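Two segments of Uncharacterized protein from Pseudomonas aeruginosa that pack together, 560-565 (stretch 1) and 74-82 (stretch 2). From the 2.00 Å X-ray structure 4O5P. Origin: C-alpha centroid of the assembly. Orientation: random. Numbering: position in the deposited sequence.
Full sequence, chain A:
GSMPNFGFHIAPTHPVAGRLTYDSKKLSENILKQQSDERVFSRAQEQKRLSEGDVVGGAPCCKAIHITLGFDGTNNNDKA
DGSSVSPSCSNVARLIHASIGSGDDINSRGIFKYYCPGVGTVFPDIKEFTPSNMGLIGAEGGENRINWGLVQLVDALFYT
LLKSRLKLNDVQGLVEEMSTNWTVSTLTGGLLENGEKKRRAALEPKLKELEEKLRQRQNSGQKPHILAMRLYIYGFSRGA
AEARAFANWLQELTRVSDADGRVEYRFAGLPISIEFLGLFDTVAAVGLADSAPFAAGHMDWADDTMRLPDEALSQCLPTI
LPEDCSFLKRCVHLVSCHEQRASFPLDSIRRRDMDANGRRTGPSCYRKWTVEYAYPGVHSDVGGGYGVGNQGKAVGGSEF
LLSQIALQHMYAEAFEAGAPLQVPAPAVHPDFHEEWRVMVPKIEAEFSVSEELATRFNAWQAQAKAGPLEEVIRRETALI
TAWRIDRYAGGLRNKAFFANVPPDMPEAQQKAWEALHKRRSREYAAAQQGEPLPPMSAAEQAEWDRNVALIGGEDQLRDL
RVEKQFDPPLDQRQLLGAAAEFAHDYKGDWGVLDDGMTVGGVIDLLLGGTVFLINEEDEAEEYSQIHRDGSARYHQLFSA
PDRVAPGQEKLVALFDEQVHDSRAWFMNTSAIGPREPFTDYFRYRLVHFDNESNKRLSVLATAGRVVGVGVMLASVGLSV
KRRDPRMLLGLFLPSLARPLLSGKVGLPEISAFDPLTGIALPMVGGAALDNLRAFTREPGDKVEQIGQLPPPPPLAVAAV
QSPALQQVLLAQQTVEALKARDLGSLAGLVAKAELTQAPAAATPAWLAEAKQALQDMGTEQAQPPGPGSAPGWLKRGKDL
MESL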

# COMPACT_ATOMS: atom_id res chain seq x y z
N LEU A 560 -22.45 -11.87 -2.92
CA LEU A 560 -22.31 -10.45 -2.58
C LEU A 560 -21.27 -10.29 -1.48
O LEU A 560 -21.42 -10.86 -0.40
CB LEU A 560 -23.64 -9.85 -2.10
CG LEU A 560 -24.56 -9.13 -3.08
CD1 LEU A 560 -25.85 -8.63 -2.40
CD2 LEU A 560 -23.81 -7.99 -3.74
N ARG A 561 -20.24 -9.51 -1.75
CA ARG A 561 -19.28 -9.12 -0.72
C ARG A 561 -19.53 -7.68 -0.26
O ARG A 561 -19.20 -6.72 -0.95
CB ARG A 561 -17.84 -9.30 -1.21
N VAL A 562 -20.12 -7.56 0.93
CA VAL A 562 -20.34 -6.27 1.58
C VAL A 562 -19.01 -5.55 1.90
O VAL A 562 -18.98 -4.32 2.00
CB VAL A 562 -21.20 -6.47 2.86
CG1 VAL A 562 -20.48 -5.98 4.12
CG2 VAL A 562 -22.59 -5.83 2.70
N GLU A 563 -17.93 -6.33 2.03
CA GLU A 563 -16.62 -5.80 2.44
C GLU A 563 -15.89 -4.93 1.41
O GLU A 563 -15.02 -4.13 1.79
CB GLU A 563 -15.69 -6.95 2.84
CG GLU A 563 -16.16 -7.76 4.05
CD GLU A 563 -16.84 -9.06 3.66
OE1 GLU A 563 -17.43 -9.15 2.55
OE2 GLU A 563 -16.80 -10.01 4.46
N LYS A 564 -16.22 -5.10 0.13
CA LYS A 564 -15.50 -4.43 -0.95
C LYS A 564 -16.50 -3.81 -1.92
O LYS A 564 -17.65 -4.22 -1.98
CB LYS A 564 -14.59 -5.41 -1.69
CG LYS A 564 -13.35 -5.83 -0.89
CD LYS A 564 -12.41 -6.80 -1.66
CE LYS A 564 -12.05 -6.27 -3.04
NZ LYS A 564 -10.83 -6.94 -3.59
N GLN A 565 -16.07 -2.80 -2.68
CA GLN A 565 -16.99 -2.24 -3.66
C GLN A 565 -17.12 -3.18 -4.84
O GLN A 565 -16.15 -3.83 -5.22
CB GLN A 565 -16.53 -0.86 -4.11
CG GLN A 565 -16.91 0.24 -3.13
CD GLN A 565 -18.41 0.58 -3.11
OE1 GLN A 565 -19.18 0.13 -3.96
NE2 GLN A 565 -18.82 1.38 -2.12
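Stretch 2 (74-82) TNNNDKADG

A lysine that reaches across to a short helix often does two jobs at once, its methylenes packing against small side chains while its ammonium group finds the acceptors beyond them. The contact between 560-565 and 74-82, segments nearly five hundred residues apart in sequence, illustrates the principle on a modest scale, burying 365 Å² in total. Stretch 1 has no regular helix or strand; its central feature is a type I beta turn from Arg561 to Lys564. Stretch 2 begins as an extended loop, apart from Asn75 with its positive phi, and then enters a short helix, 78-81. The two stretches run in roughly opposite senses, since Arg561 lies nearest Ala80 (5.8 Å between their CA atoms) and Lys564 nearest Asn75 (7.0 Å, CA to CA).

Leu560 makes no contact. Arg561, modelled only to CB, places that atom 4.0 Å from Ala80 CB. Val562, within the turn, points sideways and stays clear. Glu563 points its CA-to-CB bond toward stretch 2: its CB lies 3.9 Å from Asn77 ND2, its OE1 3.9 Å from Ala80 CB and its OE2 3.9 Å from Lys79 CB.

Lys564 is the centre of the contact. Its CD passes 4.0 Å from Ala80 CB and 4.1 Å from Asn77 CB, and its NZ then donates to Asn75 O at 2.7 Å and to Asp81 OD1, also at 2.7 Å, the latter bond forming part of a salt bridge. Asp81 is steadied from within stretch 2, its OD2 accepting from Asn77 N (2.8 Å) while OD1 meets the lysine; separately, Asn77 OD1 caps the helix by accepting from Ala80 N (2.9 Å). At the end of the walk, Gln565 points sideways and the end of its side chain makes no contact with stretch 2, yet a water links its O (2.6 Å from the water oxygen) to Asn75 ND2 (2.9 Å from the same oxygen).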

# COMPACT_ATOMS: atom_id res chain seq x y z
N THR A 74 -4.12 -2.36 -0.61
CA THR A 74 -5.22 -1.53 -1.07
C THR A 74 -6.30 -2.39 -1.69
O THR A 74 -6.04 -3.12 -2.64
CB THR A 74 -4.70 -0.55 -2.13
OG1 THR A 74 -3.54 0.13 -1.61
CG2 THR A 74 -5.78 0.46 -2.50
N ASN A 75 -7.52 -2.27 -1.15
CA ASN A 75 -8.69 -3.00 -1.65
C ASN A 75 -8.57 -4.52 -1.53
O ASN A 75 -9.32 -5.26 -2.18
CB ASN A 75 -9.03 -2.61 -3.09
CG ASN A 75 -10.49 -2.88 -3.43
OD1 ASN A 75 -11.39 -2.53 -2.66
ND2 ASN A 75 -10.73 -3.50 -4.59
N ASN A 76 -7.62 -4.99 -0.72
CA ASN A 76 -7.52 -6.42 -0.44
C ASN A 76 -8.17 -6.79 0.89
O ASN A 76 -7.80 -6.25 1.95
CB ASN A 76 -6.05 -6.85 -0.38
CG ASN A 76 -5.31 -6.55 -1.65
OD1 ASN A 76 -4.58 -5.57 -1.72
ND2 ASN A 76 -5.50 -7.38 -2.66
N ASN A 77 -9.10 -7.73 0.84
CA ASN A 77 -9.78 -8.20 2.05
C ASN A 77 -9.88 -9.71 1.99
O ASN A 77 -10.55 -10.24 1.10
CB ASN A 77 -11.17 -7.57 2.14
CG ASN A 77 -11.94 -8.01 3.36
OD1 ASN A 77 -12.40 -9.15 3.43
ND2 ASN A 77 -12.11 -7.11 4.32
N ASP A 78 -9.22 -10.41 2.92
CA ASP A 78 -9.11 -11.86 2.84
C ASP A 78 -10.46 -12.57 2.85
O ASP A 78 -10.71 -13.44 2.01
CB ASP A 78 -8.21 -12.42 3.96
CG ASP A 78 -7.88 -13.88 3.77
OD1 ASP A 78 -7.90 -14.34 2.61
OD2 ASP A 78 -7.61 -14.59 4.76
N LYS A 79 -11.33 -12.20 3.78
CA LYS A 79 -12.68 -12.78 3.87
C LYS A 79 -13.40 -12.68 2.53
O LYS A 79 -13.89 -13.68 1.99
CB LYS A 79 -13.53 -12.05 4.93
CG LYS A 79 -13.00 -12.14 6.38
CD LYS A 79 -13.91 -11.33 7.33
CE LYS A 79 -13.45 -11.42 8.78
NZ LYS A 79 -13.34 -12.81 9.26
N ALA A 80 -13.44 -11.47 1.98
CA ALA A 80 -14.11 -11.23 0.70
C ALA A 80 -13.44 -11.96 -0.47
O ALA A 80 -14.05 -12.76 -1.17
CB ALA A 80 -14.17 -9.75 0.43
N ASP A 81 -12.16 -11.66 -0.67
CA ASP A 81 -11.42 -12.14 -1.83
C ASP A 81 -11.22 -13.66 -1.91
O ASP A 81 -11.06 -14.20 -3.00
CB ASP A 81 -10.08 -11.40 -1.92
CG ASP A 81 -10.26 -9.92 -2.18
OD1 ASP A 81 -11.18 -9.56 -2.96
OD2 ASP A 81 -9.50 -9.10 -1.60
N GLY A 82 -11.25 -14.34 -0.77
CA GLY A 82 -11.03 -15.78 -0.76
C GLY A 82 -12.30 -16.62 -0.62
O GLY A 82 -12.21 -17.85 -0.50
O HOH W 1 -13.54 -3.53 -5.17